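Uncharacterized protein (Singapore grouper iridovirus, PDB 3RJ2) binds histone H3, although what this binding does for the virus is not established. Local coordinates at residues A[31-36]-A[94-99]; A[56-61]-A[69-74]; A[6-11]-A[18-23]. All coordinates share one frame; numbering follows the deposited sequence.

Contact 1. Residues A[31-36]-A[94-99]; sequences CWIWTY and YARIHA
Ala99 places its CB over the centre of the Trp32 six-membered ring, 3.5 Å from the centroid and only 5° off the ring normal, a CH-pi contact squarely over the face. Trp32 CG lies between its own backbone N and carbonyl carbon (chi1 50°), and the end of the indole comes close to the partner strand; its NE1 is held by Ile5 O. Next along, Ile97 fits between two indoles. Ile97 CG2 touches Trp32 CZ3 at 3.8 Å, while Ile97 CG1, on the other branch, meets Trp34 CE3. Trp34, Tyr36, Ala95 and Ile97 all point to this one face, where Phe11 and Ile21 of the opposing sheet, with Val23 just beyond its edge strand, close over them: the two antiparallel strands are central members of one sheet of a two-layered beta sandwich. Trp34 and Tyr36 form hydrogen-bonded pairs with Ile97 and Ala95, and Tyr36 N reaches Ala95 O at 2.8 Å. The reverse face is more polar. There Ile33 CG2 stands over the His98 imidazole, 4.3 Å from its centroid, and His98 NE2 goes on to Thr134 of the C-terminal helix. A bend at chi3 (-67°) sets Arg96 NE beside Thr35 OG1, and NH2 also reaches that oxygen, whose position is less sure; Arg96 NH1 binds the carbonyls of Thr134 and Ala137. The looser, partly exposed part lies at Thr35 and Tyr94, where the Tyr94 side chain comes nearest with CB, 3.7 Å from Tyr36 O. At the opposite end of the strand pair, Trp32 O accepts Ala99 N at 3.1 Å and also a proton from a water, which donates in turn to Ala99 O at 2.8 Å.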
loop_
_atom_site.group_PDB
_atom_site.type_symbol
_atom_site.label_atom_id
_atom_site.label_comp_id
_atom_site.label_asym_id
_atom_site.label_seq_id
_atom_site.Cartn_x
_atom_site.Cartn_y
_atom_site.Cartn_z
ATOM N N CYS A 31 -9.491 -0.141 -8.093
ATOM C CA CYS A 31 -8.898 0.080 -6.762
ATOM C C CYS A 31 -8.626 -1.208 -5.989
ATOM O O CYS A 31 -9.413 -2.155 -6.037
ATOM C CB CYS A 31 -9.787 0.963 -5.905
ATOM S SG CYS A 31 -9.886 2.624 -6.459
ATOM N N TRP A 32 -7.501 -1.235 -5.287
ATOM C CA TRP A 32 -7.200 -2.318 -4.358
ATOM C C TRP A 32 -6.549 -1.803 -3.081
ATOM O O TRP A 32 -6.156 -0.639 -2.995
ATOM C CB TRP A 32 -6.372 -3.433 -5.017
ATOM C CG TRP A 32 -5.151 -2.976 -5.775
ATOM C CD1 TRP A 32 -5.007 -2.915 -7.141
ATOM C CD2 TRP A 32 -3.899 -2.547 -5.224
ATOM N NE1 TRP A 32 -3.758 -2.460 -7.464
ATOM C CE2 TRP A 32 -3.054 -2.227 -6.312
ATOM C CE3 TRP A 32 -3.410 -2.396 -3.914
ATOM C CZ2 TRP A 32 -1.744 -1.748 -6.136
ATOM C CZ3 TRP A 32 -2.104 -1.920 -3.739
ATOM C CH2 TRP A 32 -1.289 -1.608 -4.846
ATOM N N ILE A 33 -6.487 -2.678 -2.081
ATOM C CA ILE A 33 -5.787 -2.420 -0.828
ATOM C C ILE A 33 -4.849 -3.596 -0.647
ATOM O O ILE A 33 -5.190 -4.738 -0.974
ATOM C CB ILE A 33 -6.757 -2.301 0.370
ATOM C CG1 ILE A 33 -7.741 -1.147 0.149
ATOM C CG2 ILE A 33 -6.000 -2.099 1.676
ATOM C CD1 ILE A 33 -8.881 -1.115 1.163
ATOM N N TRP A 34 -3.650 -3.302 -0.166
ATOM C CA TRP A 34 -2.637 -4.306 0.048
ATOM C C TRP A 34 -2.093 -4.192 1.468
ATOM O O TRP A 34 -1.761 -3.099 1.924
ATOM C CB TRP A 34 -1.534 -4.119 -0.986
ATOM C CG TRP A 34 -0.342 -4.996 -0.858
ATOM C CD1 TRP A 34 -0.219 -6.287 -1.295
ATOM C CD2 TRP A 34 0.925 -4.637 -0.291
ATOM N NE1 TRP A 34 1.050 -6.761 -1.012
ATOM C CE2 TRP A 34 1.772 -5.763 -0.405
ATOM C CE3 TRP A 34 1.423 -3.474 0.328
ATOM C CZ2 TRP A 34 3.109 -5.754 0.057
ATOM C CZ3 TRP A 34 2.763 -3.469 0.790
ATOM C CH2 TRP A 34 3.580 -4.600 0.641
ATOM N N THR A 35 -2.033 -5.331 2.151
ATOM C CA THR A 35 -1.492 -5.440 3.506
ATOM C C THR A 35 -0.310 -6.416 3.570
ATOM O O THR A 35 -0.380 -7.522 3.046
ATOM C CB THR A 35 -2.576 -5.919 4.502
ATOM O OG1 THR A 35 -3.698 -5.036 4.425
ATOM C CG2 THR A 35 -2.040 -5.909 5.938
ATOM N N TYR A 36 0.767 -6.005 4.227
ATOM C CA TYR A 36 1.968 -6.829 4.324
ATOM C C TYR A 36 2.466 -6.843 5.753
ATOM O O TYR A 36 2.821 -5.797 6.300
ATOM C CB TYR A 36 3.049 -6.280 3.388
ATOM C CG TYR A 36 4.404 -6.960 3.404
ATOM C CD1 TYR A 36 4.533 -8.351 3.504
ATOM C CD2 TYR A 36 5.563 -6.214 3.255
ATOM C CE1 TYR A 36 5.794 -8.971 3.476
ATOM C CE2 TYR A 36 6.821 -6.814 3.239
ATOM C CZ TYR A 36 6.930 -8.185 3.339
ATOM O OH TYR A 36 8.179 -8.757 3.316
ATOM N N TYR A 94 3.866 -3.688 9.956
ATOM C CA TYR A 94 2.954 -3.885 8.817
ATOM C C TYR A 94 2.959 -2.685 7.911
ATOM O O TYR A 94 3.072 -1.545 8.379
ATOM C CB TYR A 94 1.481 -4.004 9.262
ATOM C CG TYR A 94 1.143 -5.129 10.187
ATOM C CD1 TYR A 94 0.658 -6.332 9.695
ATOM C CD2 TYR A 94 1.259 -4.968 11.557
ATOM C CE1 TYR A 94 0.311 -7.367 10.555
ATOM C CE2 TYR A 94 0.928 -5.987 12.428
ATOM C CZ TYR A 94 0.455 -7.182 11.926
ATOM O OH TYR A 94 0.129 -8.191 12.804
ATOM N N ALA A 95 2.775 -2.942 6.619
ATOM C CA ALA A 95 2.556 -1.885 5.648
ATOM C C ALA A 95 1.225 -2.137 4.947
ATOM O O ALA A 95 0.789 -3.272 4.809
ATOM C CB ALA A 95 3.703 -1.823 4.632
ATOM N N ARG A 96 0.579 -1.064 4.532
ATOM C CA ARG A 96 -0.618 -1.146 3.734
ATOM C C ARG A 96 -0.513 -0.080 2.649
ATOM O O ARG A 96 0.005 1.023 2.884
ATOM C CB ARG A 96 -1.865 -0.963 4.611
ATOM C CG ARG A 96 -3.211 -0.908 3.871
ATOM C CD ARG A 96 -4.378 -1.089 4.820
ATOM N NE ARG A 96 -4.400 -2.440 5.389
ATOM C CZ ARG A 96 -4.987 -2.771 6.539
ATOM N NH1 ARG A 96 -5.603 -1.851 7.289
ATOM N NH2 ARG A 96 -4.954 -4.030 6.943
ATOM N N ILE A 97 -0.959 -0.432 1.449
ATOM C CA ILE A 97 -1.118 0.542 0.384
ATOM C C ILE A 97 -2.596 0.604 0.026
ATOM O O ILE A 97 -3.216 -0.438 -0.219
ATOM C CB ILE A 97 -0.245 0.172 -0.855
ATOM C CG1 ILE A 97 1.247 0.214 -0.479
ATOM C CG2 ILE A 97 -0.558 1.069 -2.031
ATOM C CD1 ILE A 97 2.228 -0.239 -1.567
ATOM N N HIS A 98 -3.178 1.803 0.054
ATOM C CA HIS A 98 -4.475 2.034 -0.575
ATOM C C HIS A 98 -4.153 2.643 -1.931
ATOM O O HIS A 98 -3.719 3.800 -1.997
ATOM C CB HIS A 98 -5.351 3.017 0.228
ATOM C CG HIS A 98 -5.864 2.471 1.532
ATOM N ND1 HIS A 98 -5.056 2.287 2.635
ATOM C CD2 HIS A 98 -7.106 2.087 1.910
ATOM C CE1 HIS A 98 -5.774 1.797 3.630
ATOM N NE2 HIS A 98 -7.024 1.676 3.219
ATOM N N ALA A 99 -4.355 1.871 -2.999
ATOM C CA ALA A 99 -4.126 2.325 -4.371
ATOM C C ALA A 99 -5.284 3.151 -4.935
ATOM O O ALA A 99 -6.447 2.786 -4.789
ATOM C CB ALA A 99 -3.860 1.132 -5.265
HETATM O O HOH W 1 -7.838 1.965 -2.509
#

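Contact 2. Residues A[56-61]-A[69-74]; sequences RHRVTF and ITHTHL
The guanidinium of Arg58 lies flat on the imidazole of His71, centres 4.0 Å apart and planes at 11°, with NH1 over the middle of the ring; His71 CG lies between its backbone N and carbonyl carbon (chi1 74°), which brings the ring under Arg58. This stack bridges the two strands of a beta hairpin, and a second diagonal stack follows two residues along each strand, where Arg56 rests on His73 with centres 4.4 Å apart and NE over the ring. Around the Arg58 stack sits a shell of polar partners. Arg58 NE donates to Thr60 OG1 at 2.9 Å, the hydroxyl lying out of the guanidinium plane, and NH2 adds a weak bond to the same oxygen. A water accepts from Arg58 NH1 and pairs with His73 NE2 at 2.7 Å, tying one stack to the other, while His71 ND1 is bound by Tyr68 OH. The reverse face is more apolar, with Val59 CG2 on Leu74 CD1 at 3.8 Å, and Leu86, Leu45 and Tyr47 of the other sheet pack against it. Near the turn, Ile69 and Thr70 together face Phe61 in a classic beta bulge, where Phe61 N donates to Thr70 O at 2.9 Å and Phe61 O accepts from Ile69 N.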
loop_
_atom_site.group_PDB
_atom_site.type_symbol
_atom_site.label_atom_id
_atom_site.label_comp_id
_atom_site.label_asym_id
_atom_site.label_seq_id
_atom_site.Cartn_x
_atom_site.Cartn_y
_atom_site.Cartn_z
ATOM N N ARG A 56 -3.496 9.221 -6.582
ATOM C CA ARG A 56 -2.909 9.321 -5.263
ATOM C C ARG A 56 -3.018 7.961 -4.615
ATOM O O ARG A 56 -4.047 7.315 -4.738
ATOM C CB ARG A 56 -3.643 10.372 -4.440
ATOM C CG ARG A 56 -3.286 10.401 -2.975
ATOM C CD ARG A 56 -3.369 11.818 -2.452
ATOM N NE ARG A 56 -4.568 12.030 -1.666
ATOM C CZ ARG A 56 -5.047 13.230 -1.335
ATOM N NH1 ARG A 56 -4.439 14.347 -1.740
ATOM N NH2 ARG A 56 -6.150 13.309 -0.608
ATOM N N HIS A 57 -1.958 7.538 -3.938
ATOM C CA HIS A 57 -1.983 6.321 -3.126
ATOM C C HIS A 57 -1.616 6.647 -1.684
ATOM O O HIS A 57 -0.889 7.609 -1.422
ATOM C CB HIS A 57 -1.019 5.271 -3.690
ATOM C CG HIS A 57 -1.102 5.137 -5.176
ATOM N ND1 HIS A 57 -0.072 5.504 -6.019
ATOM C CD2 HIS A 57 -2.116 4.734 -5.976
ATOM C CE1 HIS A 57 -0.442 5.313 -7.275
ATOM N NE2 HIS A 57 -1.678 4.844 -7.275
ATOM N N ARG A 58 -2.116 5.845 -0.755
ATOM C CA ARG A 58 -1.723 5.975 0.627
ATOM C C ARG A 58 -0.885 4.768 1.058
ATOM O O ARG A 58 -1.264 3.610 0.841
ATOM C CB ARG A 58 -2.966 6.123 1.491
ATOM C CG ARG A 58 -2.711 6.543 2.883
ATOM C CD ARG A 58 -4.039 6.636 3.627
ATOM N NE ARG A 58 -3.920 6.028 4.934
ATOM C CZ ARG A 58 -4.123 6.634 6.095
ATOM N NH1 ARG A 58 -4.505 7.903 6.147
ATOM N NH2 ARG A 58 -3.955 5.941 7.203
ATOM N N VAL A 59 0.274 5.065 1.642
ATOM C CA VAL A 59 1.115 4.068 2.298
ATOM C C VAL A 59 1.063 4.321 3.805
ATOM O O VAL A 59 1.421 5.402 4.274
ATOM C CB VAL A 59 2.595 4.161 1.837
ATOM C CG1 VAL A 59 3.400 3.018 2.437
ATOM C CG2 VAL A 59 2.682 4.142 0.327
ATOM N N THR A 60 0.621 3.315 4.547
ATOM C CA THR A 60 0.400 3.435 5.979
ATOM C C THR A 60 1.244 2.353 6.641
ATOM O O THR A 60 1.423 1.249 6.081
ATOM C CB THR A 60 -1.105 3.246 6.336
ATOM O OG1 THR A 60 -1.908 4.071 5.478
ATOM C CG2 THR A 60 -1.395 3.621 7.781
ATOM N N PHE A 61 1.800 2.700 7.799
ATOM C CA PHE A 61 2.487 1.746 8.652
ATOM C C PHE A 61 1.756 1.606 9.984
ATOM O O PHE A 61 1.220 2.590 10.529
ATOM C CB PHE A 61 3.929 2.184 8.898
ATOM C CG PHE A 61 4.752 2.279 7.648
ATOM C CD1 PHE A 61 5.027 3.513 7.082
ATOM C CD2 PHE A 61 5.215 1.129 7.019
ATOM C CE1 PHE A 61 5.785 3.599 5.907
ATOM C CE2 PHE A 61 5.957 1.203 5.842
ATOM C CZ PHE A 61 6.251 2.441 5.290
ATOM N N ILE A 69 0.758 4.082 12.941
ATOM C CA ILE A 69 1.944 4.878 13.292
ATOM C C ILE A 69 1.955 6.152 12.471
ATOM O O ILE A 69 2.104 7.257 13.005
ATOM C CB ILE A 69 3.278 4.153 12.989
ATOM C CG1 ILE A 69 3.366 2.819 13.726
ATOM C CG2 ILE A 69 4.456 5.067 13.351
ATOM C CD1 ILE A 69 4.430 1.890 13.170
ATOM N N THR A 70 1.839 5.989 11.158
ATOM C CA THR A 70 1.975 7.106 10.236
ATOM C C THR A 70 1.599 6.682 8.812
ATOM O O THR A 70 1.554 5.489 8.507
ATOM C CB THR A 70 3.414 7.673 10.263
ATOM O OG1 THR A 70 3.430 8.986 9.701
ATOM C CG2 THR A 70 4.392 6.770 9.513
ATOM N N HIS A 71 1.323 7.667 7.961
ATOM C CA HIS A 71 1.068 7.428 6.543
ATOM C C HIS A 71 1.725 8.502 5.685
ATOM O O HIS A 71 2.087 9.581 6.185
ATOM C CB HIS A 71 -0.439 7.362 6.254
ATOM C CG HIS A 71 -1.129 8.692 6.288
ATOM N ND1 HIS A 71 -1.493 9.310 7.463
ATOM C CD2 HIS A 71 -1.525 9.517 5.288
ATOM C CE1 HIS A 71 -2.075 10.468 7.184
ATOM N NE2 HIS A 71 -2.105 10.617 5.871
ATOM N N THR A 72 1.897 8.180 4.406
ATOM C CA THR A 72 2.337 9.131 3.395
ATOM C C THR A 72 1.384 8.967 2.207
ATOM O O THR A 72 0.875 7.871 1.966
ATOM C CB THR A 72 3.816 8.863 2.937
ATOM O OG1 THR A 72 4.690 8.818 4.073
ATOM C CG2 THR A 72 4.318 9.956 2.010
ATOM N N HIS A 73 1.129 10.049 1.483
ATOM C CA HIS A 73 0.456 9.950 0.180
ATOM C C HIS A 73 1.478 9.999 -0.917
ATOM O O HIS A 73 2.404 10.814 -0.874
ATOM C CB HIS A 73 -0.536 11.088 -0.052
ATOM C CG HIS A 73 -1.695 11.069 0.880
ATOM N ND1 HIS A 73 -2.160 12.203 1.507
ATOM C CD2 HIS A 73 -2.465 10.051 1.320
ATOM C CE1 HIS A 73 -3.176 11.885 2.289
ATOM N NE2 HIS A 73 -3.381 10.584 2.195
ATOM N N LEU A 74 1.307 9.127 -1.897
ATOM C CA LEU A 74 2.061 9.182 -3.145
ATOM C C LEU A 74 1.206 9.887 -4.209
ATOM O O LEU A 74 0.125 9.414 -4.551
ATOM C CB LEU A 74 2.453 7.769 -3.586
ATOM C CG LEU A 74 3.083 6.872 -2.503
ATOM C CD1 LEU A 74 3.524 5.556 -3.093
ATOM C CD2 LEU A 74 4.250 7.555 -1.777
HETATM O O HOH W 2 -5.346 9.393 3.544
#

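Contact 3. Residues A[6-11]-A[18-23]; sequences VANCEF and KTTILV
Thr19 O lies at the edge of the Phe11 ring, near its plane, and Ile21 CD1 approaches the same ring obliquely, 4.2 Å from Phe11 CD1. The aromatic rings of Tyr36 and Tyr42 also meet Phe11, which therefore sits among side chains of the sandwich interior. On the outer face the flat ends belong to polar groups. Thr20 CG2 touches the Asn8 amide, 3.8 Å from OD1 and about as near to ND2, whereas Leu22 CG approaches ND2 alone. Glu10 lies side by side with Thr20, its CG 3.7 Å from Thr20 OG1. The Glu10 carboxylate turns toward Lys18, whose CD passes 3.5 Å from Glu10 OE1 before the bend at chi3 (-83°) sets CE; the charged ends make a long salt bridge, Glu10 OE1 to Lys18 NZ 4.0 Å, and Arg46 is a second, weak partner of the same oxygen. Near the far end, Val6 CG1 and Leu22 CD2 press together at 3.4 Å, tighter than normal for carbons; Leu22 CG also stands off the staggered positions (chi1 -143°), and the two together suggest some strain. Inward-facing Cys9 and Ile21 pair through two backbone bonds, Ile21 N reaching Cys9 O at 2.7 Å. One face mostly apolar and turned to the interior, the other mostly polar and partly exposed, on strands in antiparallel register, is what an edge beta hairpin of a sandwich presents.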
loop_
_atom_site.group_PDB
_atom_site.type_symbol
_atom_site.label_atom_id
_atom_site.label_comp_id
_atom_site.label_asym_id
_atom_site.label_seq_id
_atom_site.Cartn_x
_atom_site.Cartn_y
_atom_site.Cartn_z
ATOM N N VAL A 6 0.004 -0.983 -10.570
ATOM C CA VAL A 6 0.940 -2.066 -10.327
ATOM C C VAL A 6 2.097 -1.465 -9.577
ATOM O O VAL A 6 2.748 -0.550 -10.064
ATOM C CB VAL A 6 1.394 -2.730 -11.644
ATOM C CG1 VAL A 6 2.463 -3.792 -11.377
ATOM C CG2 VAL A 6 0.185 -3.341 -12.352
ATOM N N ALA A 7 2.318 -1.948 -8.368
ATOM C CA ALA A 7 3.356 -1.397 -7.513
ATOM C C ALA A 7 4.490 -2.392 -7.340
ATOM O O ALA A 7 4.264 -3.564 -7.031
ATOM C CB ALA A 7 2.771 -0.986 -6.150
ATOM N N ASN A 8 5.707 -1.923 -7.586
ATOM C CA ASN A 8 6.904 -2.697 -7.331
ATOM C C ASN A 8 7.528 -2.130 -6.056
ATOM O O ASN A 8 8.028 -1.001 -6.059
ATOM C CB ASN A 8 7.864 -2.615 -8.532
ATOM C CG ASN A 8 9.080 -3.551 -8.391
ATOM O OD1 ASN A 8 10.046 -3.243 -7.686
ATOM N ND2 ASN A 8 9.034 -4.694 -9.080
ATOM N N CYS A 9 7.455 -2.896 -4.964
ATOM C CA CYS A 9 7.992 -2.469 -3.673
ATOM C C CYS A 9 9.247 -3.240 -3.293
ATOM O O CYS A 9 9.209 -4.473 -3.168
ATOM C CB CYS A 9 6.961 -2.652 -2.557
ATOM S SG CYS A 9 5.334 -1.952 -2.888
ATOM N N GLU A 10 10.346 -2.498 -3.122
ATOM C CA GLU A 10 11.577 -3.015 -2.519
ATOM C C GLU A 10 11.675 -2.570 -1.059
ATOM O O GLU A 10 11.917 -1.403 -0.772
ATOM C CB GLU A 10 12.829 -2.548 -3.271
ATOM C CG GLU A 10 12.997 -3.131 -4.655
ATOM C CD GLU A 10 14.322 -2.725 -5.338
ATOM O OE1 GLU A 10 14.926 -1.695 -4.953
ATOM O OE2 GLU A 10 14.752 -3.449 -6.272
ATOM N N PHE A 11 11.473 -3.519 -0.157
ATOM C CA PHE A 11 11.664 -3.319 1.265
ATOM C C PHE A 11 13.094 -3.665 1.588
ATOM O O PHE A 11 13.568 -4.733 1.222
ATOM C CB PHE A 11 10.703 -4.187 2.065
ATOM C CG PHE A 11 9.298 -3.677 2.056
ATOM C CD1 PHE A 11 8.370 -4.183 1.162
ATOM C CD2 PHE A 11 8.910 -2.667 2.926
ATOM C CE1 PHE A 11 7.076 -3.706 1.140
ATOM C CE2 PHE A 11 7.609 -2.186 2.915
ATOM C CZ PHE A 11 6.692 -2.702 2.019
ATOM N N LYS A 18 17.519 -6.448 0.062
ATOM C CA LYS A 18 16.209 -6.021 -0.447
ATOM C C LYS A 18 15.245 -7.179 -0.642
ATOM O O LYS A 18 15.624 -8.246 -1.109
ATOM C CB LYS A 18 16.348 -5.206 -1.742
ATOM C CG LYS A 18 17.177 -3.943 -1.546
ATOM C CD LYS A 18 17.286 -3.086 -2.807
ATOM C CE LYS A 18 18.388 -3.574 -3.733
ATOM N NZ LYS A 18 18.791 -2.507 -4.687
ATOM N N THR A 19 13.999 -6.955 -0.259
ATOM C CA THR A 19 12.930 -7.910 -0.502
ATOM C C THR A 19 11.967 -7.226 -1.470
ATOM O O THR A 19 11.389 -6.180 -1.174
ATOM C CB THR A 19 12.228 -8.306 0.819
ATOM O OG1 THR A 19 13.171 -8.948 1.692
ATOM C CG2 THR A 19 11.026 -9.241 0.584
ATOM N N THR A 20 11.841 -7.804 -2.655
ATOM C CA THR A 20 10.980 -7.238 -3.670
ATOM C C THR A 20 9.610 -7.897 -3.626
ATOM O O THR A 20 9.497 -9.121 -3.525
ATOM C CB THR A 20 11.606 -7.353 -5.068
ATOM O OG1 THR A 20 12.917 -6.772 -5.036
ATOM C CG2 THR A 20 10.752 -6.614 -6.107
ATOM N N ILE A 21 8.576 -7.066 -3.667
ATOM C CA ILE A 21 7.214 -7.543 -3.754
ATOM C C ILE A 21 6.531 -6.820 -4.899
ATOM O O ILE A 21 6.623 -5.602 -5.010
ATOM C CB ILE A 21 6.466 -7.324 -2.429
ATOM C CG1 ILE A 21 7.119 -8.172 -1.328
ATOM C CG2 ILE A 21 4.979 -7.661 -2.580
ATOM C CD1 ILE A 21 6.656 -7.872 0.028
ATOM N N LEU A 22 5.872 -7.577 -5.769
ATOM C CA LEU A 22 5.149 -6.988 -6.881
ATOM C C LEU A 22 3.667 -7.094 -6.559
ATOM O O LEU A 22 3.112 -8.186 -6.559
ATOM C CB LEU A 22 5.476 -7.731 -8.185
ATOM C CG LEU A 22 5.614 -6.961 -9.503
ATOM C CD1 LEU A 22 5.573 -7.934 -10.689
ATOM C CD2 LEU A 22 4.566 -5.894 -9.674
ATOM N N VAL A 23 3.018 -5.970 -6.287
ATOM C CA VAL A 23 1.623 -6.025 -5.838
ATOM C C VAL A 23 0.578 -6.595 -6.824
ATOM O O VAL A 23 0.013 -7.661 -6.562
ATOM C CB VAL A 23 1.166 -4.729 -5.153
ATOM C CG1 VAL A 23 -0.280 -4.847 -4.764
ATOM C CG2 VAL A 23 2.018 -4.498 -3.902
#

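From the N terminus, contact 3 comes first and closes a short loop, turning 6-11 back on 18-23 at one edge of the four-stranded sheet. Contact 1 then opens at 31-36 and does not close until 94-99, so its long loop holds contact 2, the hairpin 56-61 with 69-74, nested inside. Contacts 1 and 2 lie in the six-stranded sheet and share the seam between 94-98 and 56-62, where His98 N meets Arg58 O. Contact 3 belongs to the opposing layer and packs on contact 1 through Phe11, Ile21 and Val23. Contacts 2 and 3 do not touch, their nearest atoms being about 5 Å apart.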